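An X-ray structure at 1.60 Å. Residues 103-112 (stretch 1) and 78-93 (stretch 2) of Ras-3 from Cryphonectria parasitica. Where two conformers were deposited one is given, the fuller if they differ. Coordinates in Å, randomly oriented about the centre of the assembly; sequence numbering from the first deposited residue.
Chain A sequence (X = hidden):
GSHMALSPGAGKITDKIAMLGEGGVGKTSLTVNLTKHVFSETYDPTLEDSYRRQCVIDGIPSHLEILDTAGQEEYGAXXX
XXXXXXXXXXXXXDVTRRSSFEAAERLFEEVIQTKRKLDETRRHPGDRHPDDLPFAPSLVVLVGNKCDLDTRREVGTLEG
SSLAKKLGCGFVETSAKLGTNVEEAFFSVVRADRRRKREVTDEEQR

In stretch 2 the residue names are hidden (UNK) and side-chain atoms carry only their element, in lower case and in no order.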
# COMPACT_ATOMS: atom_id res chain seq x y z
N ALA A 103 -10.45 5.29 -8.36
CA ALA A 103 -9.44 4.45 -9.00
C ALA A 103 -8.93 3.35 -8.08
O ALA A 103 -8.73 2.22 -8.50
CB ALA A 103 -8.29 5.28 -9.51
N ALA A 104 -8.72 3.68 -6.81
CA ALA A 104 -8.25 2.67 -5.88
C ALA A 104 -9.20 1.46 -5.81
O ALA A 104 -8.76 0.32 -5.77
CB ALA A 104 -8.07 3.28 -4.51
N GLU A 105 -10.50 1.72 -5.80
CA GLU A 105 -11.50 0.66 -5.80
C GLU A 105 -11.37 -0.19 -7.07
O GLU A 105 -11.37 -1.42 -7.00
CB GLU A 105 -12.90 1.27 -5.72
CG GLU A 105 -14.03 0.27 -5.67
CD GLU A 105 -15.39 0.92 -5.49
OE1 GLU A 105 -15.48 2.17 -5.56
OE2 GLU A 105 -16.37 0.18 -5.28
N ARG A 106 -11.25 0.46 -8.22
CA ARG A 106 -10.98 -0.25 -9.47
C ARG A 106 -9.69 -1.08 -9.43
O ARG A 106 -9.65 -2.20 -9.93
CB ARG A 106 -10.94 0.73 -10.65
CG ARG A 106 -12.25 1.47 -10.87
CD ARG A 106 -12.26 2.15 -12.24
NE ARG A 106 -11.27 3.21 -12.32
CZ ARG A 106 -11.53 4.49 -12.08
NH1 ARG A 106 -12.75 4.87 -11.75
NH2 ARG A 106 -10.56 5.39 -12.19
N LEU A 107 -8.64 -0.52 -8.83
CA LEU A 107 -7.35 -1.20 -8.71
C LEU A 107 -7.45 -2.43 -7.83
O LEU A 107 -6.85 -3.46 -8.12
CB LEU A 107 -6.29 -0.25 -8.16
CG LEU A 107 -5.91 0.85 -9.14
CD1 LEU A 107 -5.18 1.99 -8.46
CD2 LEU A 107 -5.07 0.21 -10.25
N PHE A 108 -8.22 -2.35 -6.75
CA PHE A 108 -8.45 -3.53 -5.93
C PHE A 108 -9.02 -4.68 -6.78
O PHE A 108 -8.57 -5.81 -6.68
CB PHE A 108 -9.39 -3.21 -4.77
CG PHE A 108 -9.76 -4.41 -3.96
CD1 PHE A 108 -8.97 -4.81 -2.89
CD2 PHE A 108 -10.88 -5.15 -4.28
CE1 PHE A 108 -9.30 -5.93 -2.15
CE2 PHE A 108 -11.22 -6.27 -3.54
CZ PHE A 108 -10.41 -6.66 -2.48
N GLU A 109 -10.01 -4.38 -7.62
CA GLU A 109 -10.60 -5.43 -8.46
C GLU A 109 -9.58 -6.01 -9.43
O GLU A 109 -9.57 -7.21 -9.64
CB GLU A 109 -11.85 -4.94 -9.21
CG GLU A 109 -12.99 -5.95 -9.23
CD GLU A 109 -12.97 -6.80 -10.48
OE1 GLU A 109 -13.88 -7.65 -10.63
OE2 GLU A 109 -12.05 -6.62 -11.31
N GLU A 110 -8.73 -5.16 -10.02
CA GLU A 110 -7.63 -5.65 -10.85
C GLU A 110 -6.76 -6.62 -10.08
O GLU A 110 -6.38 -7.68 -10.59
CB GLU A 110 -6.75 -4.50 -11.38
CG GLU A 110 -7.32 -3.69 -12.54
CD GLU A 110 -6.28 -2.75 -13.13
OE1 GLU A 110 -5.08 -2.95 -12.85
OE2 GLU A 110 -6.65 -1.81 -13.86
N VAL A 111 -6.41 -6.27 -8.84
CA VAL A 111 -5.55 -7.15 -8.05
C VAL A 111 -6.19 -8.52 -7.82
O VAL A 111 -5.58 -9.56 -8.11
CB VAL A 111 -5.14 -6.50 -6.71
CG1 VAL A 111 -4.53 -7.54 -5.77
CG2 VAL A 111 -4.17 -5.36 -6.97
N ILE A 112 -7.42 -8.53 -7.32
CA ILE A 112 -8.14 -9.78 -7.08
C ILE A 112 -8.28 -10.64 -8.34
O ILE A 112 -7.99 -11.84 -8.31
CB ILE A 112 -9.52 -9.52 -6.47
CG1 ILE A 112 -9.37 -9.10 -5.01
CG2 ILE A 112 -10.39 -10.76 -6.57
CD1 ILE A 112 -8.80 -10.18 -4.15
N UNK A 78 1.36 -3.40 -17.84
CA UNK A 78 2.48 -3.30 -16.91
C UNK A 78 2.00 -3.48 -15.47
O UNK A 78 2.64 -4.14 -14.67
c UNK A 78 5.13 -0.39 -16.54
c UNK A 78 4.50 -1.75 -16.24
c UNK A 78 5.51 -2.86 -16.46
c UNK A 78 3.23 -1.98 -17.08
N UNK A 79 0.84 -2.91 -15.15
CA UNK A 79 0.29 -3.07 -13.81
C UNK A 79 0.12 -4.55 -13.49
O UNK A 79 0.35 -4.98 -12.37
n UNK A 79 -3.00 1.24 -14.81
c UNK A 79 -1.52 -2.23 -12.24
c UNK A 79 -1.03 -2.32 -13.66
n UNK A 79 -2.51 -0.10 -12.99
c UNK A 79 -3.23 0.14 -14.09
c UNK A 79 -2.69 -1.27 -12.14
n UNK A 79 -4.17 -0.70 -14.46
N UNK A 80 -0.27 -5.34 -14.49
CA UNK A 80 -0.45 -6.77 -14.31
C UNK A 80 0.86 -7.49 -13.96
O UNK A 80 0.86 -8.47 -13.22
c UNK A 80 -2.36 -8.20 -15.20
c UNK A 80 -1.10 -7.42 -15.53
o UNK A 80 -2.81 -10.50 -15.67
c UNK A 80 -2.60 -9.36 -16.15
o UNK A 80 -2.58 -9.14 -17.38
N UNK A 81 1.98 -7.01 -14.49
CA UNK A 81 3.26 -7.61 -14.12
C UNK A 81 3.59 -7.27 -12.67
O UNK A 81 4.00 -8.14 -11.90
c UNK A 81 5.59 -8.07 -15.09
c UNK A 81 4.39 -7.13 -15.04
c UNK A 81 6.27 -8.05 -16.46
o UNK A 81 6.74 -7.00 -16.91
n UNK A 81 6.32 -9.20 -17.12
N UNK A 82 3.37 -6.02 -12.30
CA UNK A 82 3.59 -5.58 -10.92
C UNK A 82 2.83 -6.50 -9.95
O UNK A 82 3.32 -6.85 -8.88
c UNK A 82 3.85 -3.09 -11.58
c UNK A 82 3.35 -1.80 -11.94
c UNK A 82 3.14 -4.13 -10.74
c UNK A 82 4.35 -1.16 -12.70
c UNK A 82 3.01 0.77 -12.95
c UNK A 82 4.19 0.13 -13.21
n UNK A 82 5.41 -2.02 -12.80
c UNK A 82 5.10 -3.18 -12.12
c UNK A 82 2.00 0.16 -12.19
c UNK A 82 2.16 -1.12 -11.68
N UNK A 83 1.62 -6.89 -10.34
CA UNK A 83 0.78 -7.71 -9.47
C UNK A 83 1.24 -9.17 -9.37
O UNK A 83 1.22 -9.76 -8.30
c UNK A 83 -1.22 -6.19 -9.77
c UNK A 83 -2.58 -5.93 -10.41
c UNK A 83 -1.58 -8.58 -9.10
c UNK A 83 -0.72 -7.63 -9.91
N UNK A 84 1.65 -9.74 -10.50
CA UNK A 84 2.13 -11.12 -10.51
C UNK A 84 3.37 -11.27 -9.64
O UNK A 84 3.55 -12.30 -8.99
c UNK A 84 1.99 -14.13 -15.24
n UNK A 84 3.27 -13.86 -15.44
c UNK A 84 1.25 -11.53 -12.88
n UNK A 84 1.20 -13.21 -14.71
n UNK A 84 1.50 -15.32 -15.58
c UNK A 84 2.44 -11.57 -11.94
c UNK A 84 1.64 -11.87 -14.32
N UNK A 85 4.21 -10.24 -9.61
CA UNK A 85 5.52 -10.35 -8.97
C UNK A 85 5.55 -9.89 -7.51
O UNK A 85 6.62 -9.78 -6.92
c UNK A 85 6.58 -9.62 -9.78
c UNK A 85 6.82 -10.25 -11.14
n UNK A 85 8.00 -8.18 -11.63
c UNK A 85 7.59 -9.35 -12.10
o UNK A 85 7.80 -9.72 -13.26
N UNK A 86 4.38 -9.62 -6.94
CA UNK A 86 4.30 -9.24 -5.53
C UNK A 86 3.25 -10.04 -4.76
O UNK A 86 2.28 -10.53 -5.34
c UNK A 86 5.30 -6.92 -5.74
n UNK A 86 5.36 -6.46 -6.97
c UNK A 86 4.07 -7.73 -5.39
o UNK A 86 6.18 -6.70 -4.89
N UNK A 87 3.44 -10.16 -3.45
CA UNK A 87 2.57 -10.96 -2.59
C UNK A 87 1.51 -10.10 -1.89
O UNK A 87 0.37 -10.52 -1.70
o UNK A 87 3.13 -13.72 1.39
c UNK A 87 3.40 -11.73 -1.54
c UNK A 87 3.54 -12.63 0.92
o UNK A 87 4.58 -12.06 1.36
c UNK A 87 2.68 -11.96 -0.19
N UNK A 88 1.90 -8.89 -1.50
CA UNK A 88 1.05 -8.03 -0.70
C UNK A 88 0.95 -6.68 -1.38
O UNK A 88 1.84 -6.30 -2.14
c UNK A 88 1.66 -7.85 0.69
c UNK A 88 0.92 -9.99 1.80
c UNK A 88 2.12 -9.12 1.40
c UNK A 88 2.99 -8.80 2.61
N UNK A 89 -0.13 -5.96 -1.09
CA UNK A 89 -0.45 -4.74 -1.82
C UNK A 89 -0.92 -3.58 -0.96
O UNK A 89 -1.74 -3.73 -0.06
c UNK A 89 -0.37 -5.58 -5.07
c UNK A 89 -0.72 -8.28 -4.68
c UNK A 89 -0.07 -7.82 -5.82
c UNK A 89 -1.02 -6.02 -3.92
c UNK A 89 -1.50 -5.04 -2.89
c UNK A 89 0.09 -6.47 -6.02
c UNK A 89 -1.18 -7.38 -3.73
N UNK A 90 -0.37 -2.41 -1.27
CA UNK A 90 -0.79 -1.18 -0.65
C UNK A 90 -1.37 -0.32 -1.76
O UNK A 90 -0.65 0.14 -2.64
c UNK A 90 1.07 -1.40 1.04
c UNK A 90 0.40 -0.47 -0.00
c UNK A 90 -0.04 0.85 0.63
N UNK A 91 -2.69 -0.13 -1.72
CA UNK A 91 -3.38 0.66 -2.73
C UNK A 91 -3.72 2.02 -2.14
O UNK A 91 -4.52 2.13 -1.22
c UNK A 91 -5.32 0.69 -4.35
c UNK A 91 -4.18 -1.50 -3.66
c UNK A 91 -4.62 -0.09 -3.23
c UNK A 91 -5.30 -2.29 -4.34
N UNK A 92 -3.06 3.05 -2.67
CA UNK A 92 -3.11 4.39 -2.09
C UNK A 92 -4.08 5.32 -2.83
O UNK A 92 -4.12 5.37 -4.06
c UNK A 92 -0.70 4.05 -1.51
c UNK A 92 -1.70 6.33 -1.31
c UNK A 92 -1.71 5.02 -2.09
N UNK A 93 -4.85 6.08 -2.05
CA UNK A 93 -5.63 7.18 -2.61
C UNK A 93 -5.37 8.44 -1.77
O UNK A 93 -4.73 8.36 -0.72
c UNK A 93 -7.84 6.80 -1.41
c UNK A 93 -9.21 7.89 0.26
c UNK A 93 -7.92 5.62 -0.68
c UNK A 93 -8.51 7.92 -0.94
c UNK A 93 -8.62 5.57 0.52
c UNK A 93 -7.12 6.83 -2.71
c UNK A 93 -9.27 6.71 0.99

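Position 78 carries four carbons forked at the second, out of reach of the 103-112 helix: Leu 78. Position 79 has three carbons, a nitrogen, then a carbon bearing two more nitrogens. One terminal nitrogen lies 2.8 Å from Glu 110 OE2, and the third carbon lies 3.4 Å from Leu 107 CD2. This is Arg 79, and its NH2 also donates a hydrogen bond to Glu 110 OE1 (2.9 Å, 167° at the hydrogen), so the salt bridge engages both carboxylate oxygens through one nitrogen.

Position 80 shows three carbons, the third with two oxygens, and no contact: Glu 80. At 81 the third carbon holds one oxygen and one nitrogen, giving Gln 81. Position 82 has one carbon, then fused five- and six-membered rings with one nitrogen: Trp 82.

Position 83 has four carbons forked at the first, one arm two carbons long. The end of that arm lies 3.8 Å from Val 111 CG2; this is Ile 83, and the atom is CD1. Position 84 has three carbons, a nitrogen, then a carbon bearing two more nitrogens, out of reach of stretch 1: Arg 84. Position 85, three carbons ending in one oxygen and one nitrogen, is Gln 85, the first residue to leave helical phi/psi. Position 86 is one carbon shorter with the same ending: Asn 86, whose ND2 donates to Trp 82 O at 2.8 Å. Three carbons and two oxygens at 87 mean Glu 87, and four carbons forked at the second at 88 mean Leu 88.

Position 89 is one carbon plus a six-carbon ring, with Val 111 CG1 4.1 Å from the ring centroid and 19° off its normal, a CH-pi contact over the face: Phe 89. Position 90, one carbon carrying two, is Val 90, out of reach. Position 91 has four carbons forked at the first with one longer arm. The short arm lies 3.8 Å from Ala 104 CB and 4.0 Å from Leu 107 CB, while the end of the long arm lies 3.7 Å from Phe 108 CA: Ile 91. Position 92, again three carbons, is Val 92, its CA-to-CB bond pointing away. Position 93 is one carbon plus a six-carbon ring, its CB 4.1 Å from Ala 104 CB: Phe 93.

The helix runs nearly antiparallel to the strand (161°) and crosses helix 78-84 at -60°. Ile 91, which gives the largest covered area (97 Å²), packs against Ala 104, Leu 107, Phe 108 and Val 111. Val 111 also meets Ile 83 and Phe 89, linking strand to helix, and the Arg 79–Glu 110 salt bridge adds a polar tie beside this apolar packing.

Stretch 2 78-93: LREQWIRQNELFVIVF
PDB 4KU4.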